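Local coordinates for dTDP-4-dehydrorhamnose Reductase (Yersinia enterocolitica, PDB 5U9C) that catalyses the NADPH-dependent reduction of dTDP-4-dehydro-beta-L-rhamnose to dTDP-beta-L-rhamnose, a step of dTDP-L-rhamnose biosynthesis, at the interface of chains A and B. Coordinates in Å, arbitrary orientation; residue numbers count along the deposited sequence, not the author numbering. Chains: chain A/B, dTDP-4-dehydrorhamnose Reductase.

The interface of chains A and B. Residues chain A 121, 266; chain B 77, 80-81, 84-85, 133, 136.
A:Tyr266 meets B:Leu85 tip to tip, with the leucine methyl under one face of the phenol ring. B:Leu85 CD1 lies 3.9 Å from ring carbon A:Tyr266 CE1 and is offset toward the rim, so the methyl supports the ring's margin and not its centre. The phenol lies across helix 76-97 of chain B at a slant. Its hydroxyl ends near the backbone of B:Gly80.

A:Leu121 makes the second apolar contact. Its CG is anti to its carbonyl carbon (chi1 -81°), and its two methyls part toward two helices of chain B. A:Leu121 CD1 rests on the backbone of the first helix, 4.0 Å from B:Gly80 CA. A:Leu121 CD2 reaches the other helix, 3.9 Å from B:Ser133 CA, and also touches the methyl B:Ile136 CG2. The side chains of A:Leu121 and B:Ile136 cross obliquely.

The polar link runs through water 1. The water sits at the ring edge, in the plane of the phenol, 2.7 Å from the hydroxyl oxygen A:Tyr266 OH. The same water is 2.5 Å from the imidazole nitrogen B:His84 ND1, a short distance. The two partners stand nearly at a right angle about it. The histidine bond is bent, with 134° at the hydrogen. For B:His84, chi1 173° carries the imidazole out toward chain A, and the turn of the ring puts ND1 at the water. Within chain B, B:Ile136 CG1 packs 3.6 Å above one imidazole face, near the rim, and may help steady the ring. The tyrosine and histidine do not bond directly.

The patch is part of an asymmetric contact between two copies, which may reflect crystal packing and not a biological oligomer. Both A residues come from loops. They dock on B helices 76-97 and 129-144, with A:Leu121 bridging the two. These helices belong to the Rossmann-like fold of the extended short-chain dehydrogenase family. Helix 129-144 carries the family's YxxxK motif, and helix 76-97 lies beside it.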
ATOM      1  N   LEU A 121      -5.760 -17.737  11.347  1.00 25.05           N
ATOM      2  CA  LEU A 121      -5.379 -17.890   9.928  1.00 25.45           C
ATOM      3  C   LEU A 121      -4.732 -16.650   9.328  1.00 26.18           C
ATOM      4  O   LEU A 121      -4.101 -16.728   8.257  1.00 25.85           O
ATOM      5  CB  LEU A 121      -6.561 -18.285   9.042  1.00 27.44           C
ATOM      6  CG  LEU A 121      -6.972 -19.734   8.995  1.00 30.33           C
ATOM      7  CD1 LEU A 121      -8.174 -19.903   8.066  1.00 30.91           C
ATOM      8  CD2 LEU A 121      -5.801 -20.577   8.510  1.00 30.09           C
ATOM      9  N   TYR A 266     -10.442 -21.189  16.739  1.00 31.41           N
ATOM     10  CA  TYR A 266     -10.138 -22.541  17.212  1.00 33.58           C
ATOM     11  C   TYR A 266     -10.467 -22.825  18.657  1.00 35.49           C
ATOM     12  O   TYR A 266     -10.437 -23.983  19.062  1.00 37.66           O
ATOM     13  CB  TYR A 266      -8.650 -22.877  17.017  1.00 32.78           C
ATOM     14  CG  TYR A 266      -8.160 -22.862  15.590  1.00 32.08           C
ATOM     15  CD1 TYR A 266      -8.930 -23.399  14.573  1.00 30.47           C
ATOM     16  CD2 TYR A 266      -6.877 -22.426  15.279  1.00 30.75           C
ATOM     17  CE1 TYR A 266      -8.476 -23.432  13.273  1.00 31.03           C
ATOM     18  CE2 TYR A 266      -6.403 -22.469  13.972  1.00 30.18           C
ATOM     19  CZ  TYR A 266      -7.216 -22.979  12.978  1.00 30.77           C
ATOM     20  OH  TYR A 266      -6.805 -23.049  11.677  1.00 29.59           O
TER
ATOM     21  N   ALA B  77     -13.035 -20.855  10.409  1.00 24.81           N
ATOM     22  CA  ALA B  77     -12.751 -22.030  11.259  1.00 26.47           C
ATOM     23  C   ALA B  77     -12.734 -23.302  10.432  1.00 26.84           C
ATOM     24  O   ALA B  77     -11.899 -24.187  10.639  1.00 27.04           O
ATOM     25  CB  ALA B  77     -13.774 -22.169  12.388  1.00 26.93           C
ATOM     26  N   GLY B  80      -9.576 -23.389   8.275  1.00 25.66           N
ATOM     27  CA  GLY B  80      -8.432 -23.723   9.103  1.00 25.34           C
ATOM     28  C   GLY B  80      -8.363 -25.198   9.449  1.00 25.99           C
ATOM     29  O   GLY B  80      -7.345 -25.845   9.254  1.00 25.97           O
ATOM     30  N   ILE B  81      -9.463 -25.730   9.958  1.00 26.98           N
ATOM     31  CA  ILE B  81      -9.511 -27.134  10.320  1.00 27.79           C
ATOM     32  C   ILE B  81      -9.257 -28.067   9.144  1.00 28.36           C
ATOM     33  O   ILE B  81      -8.429 -28.981   9.236  1.00 27.02           O
ATOM     34  CB  ILE B  81     -10.865 -27.484  10.938  1.00 29.40           C
ATOM     35  CG1 ILE B  81     -11.041 -26.712  12.262  1.00 29.97           C
ATOM     36  CG2 ILE B  81     -10.963 -28.997  11.168  1.00 31.77           C
ATOM     37  CD1 ILE B  81     -12.433 -26.749  12.842  1.00 31.13           C
ATOM     38  N   HIS B  84      -5.691 -26.512   7.010  1.00 26.48           N
ATOM     39  CA  HIS B  84      -4.476 -26.380   7.805  1.00 27.86           C
ATOM     40  C   HIS B  84      -4.296 -27.488   8.829  1.00 26.50           C
ATOM     41  O   HIS B  84      -3.354 -28.257   8.726  1.00 27.37           O
ATOM     42  CB  HIS B  84      -4.379 -25.019   8.470  1.00 30.69           C
ATOM     43  CG  HIS B  84      -3.227 -24.902   9.415  1.00 33.00           C
ATOM     44  ND1 HIS B  84      -3.300 -24.180  10.581  1.00 35.66           N
ATOM     45  CD2 HIS B  84      -2.017 -25.511   9.422  1.00 36.31           C
ATOM     46  CE1 HIS B  84      -2.149 -24.273  11.225  1.00 37.08           C
ATOM     47  NE2 HIS B  84      -1.358 -25.087  10.549  1.00 37.25           N
ATOM     48  N   LEU B  85      -5.184 -27.583   9.808  1.00 26.55           N
ATOM     49  CA  LEU B  85      -5.001 -28.582  10.851  1.00 27.57           C
ATOM     50  C   LEU B  85      -4.952 -30.021  10.320  1.00 26.52           C
ATOM     51  O   LEU B  85      -4.101 -30.784  10.735  1.00 26.67           O
ATOM     52  CB  LEU B  85      -6.051 -28.419  11.954  1.00 29.43           C
ATOM     53  CG  LEU B  85      -6.086 -27.021  12.608  1.00 31.27           C
ATOM     54  CD1 LEU B  85      -7.104 -27.044  13.722  1.00 32.86           C
ATOM     55  CD2 LEU B  85      -4.739 -26.584  13.166  1.00 32.47           C
ATOM     56  N   SER B 133      -5.364 -20.422   4.351  1.00 23.19           N
ATOM     57  CA  SER B 133      -5.429 -21.803   4.840  1.00 23.01           C
ATOM     58  C   SER B 133      -4.580 -22.759   4.010  1.00 22.97           C
ATOM     59  O   SER B 133      -3.926 -23.652   4.552  1.00 23.65           O
ATOM     60  CB  SER B 133      -6.882 -22.290   4.940  1.00 24.47           C
ATOM     61  OG  SER B 133      -7.497 -22.507   3.660  1.00 22.99           O
ATOM     62  N   ILE B 136      -0.698 -21.860   4.788  0.60 26.39           N
ATOM     63  CA  ILE B 136      -0.161 -22.374   6.045  0.60 28.42           C
ATOM     64  C   ILE B 136      -0.092 -23.924   5.944  0.60 28.53           C
ATOM     65  O   ILE B 136       0.812 -24.550   6.511  0.60 28.94           O
ATOM     66  CB  ILE B 136      -0.929 -21.844   7.278  0.60 29.44           C
ATOM     67  CG1 ILE B 136      -0.213 -22.227   8.588  0.60 32.51           C
ATOM     68  CG2 ILE B 136      -2.362 -22.325   7.286  0.60 29.17           C
ATOM     69  CD1 ILE B 136       1.110 -21.536   8.817  0.60 33.08           C
TER
HETATM   70  O   HOH W   1      -4.308 -22.138  11.562  1.00 43.58           O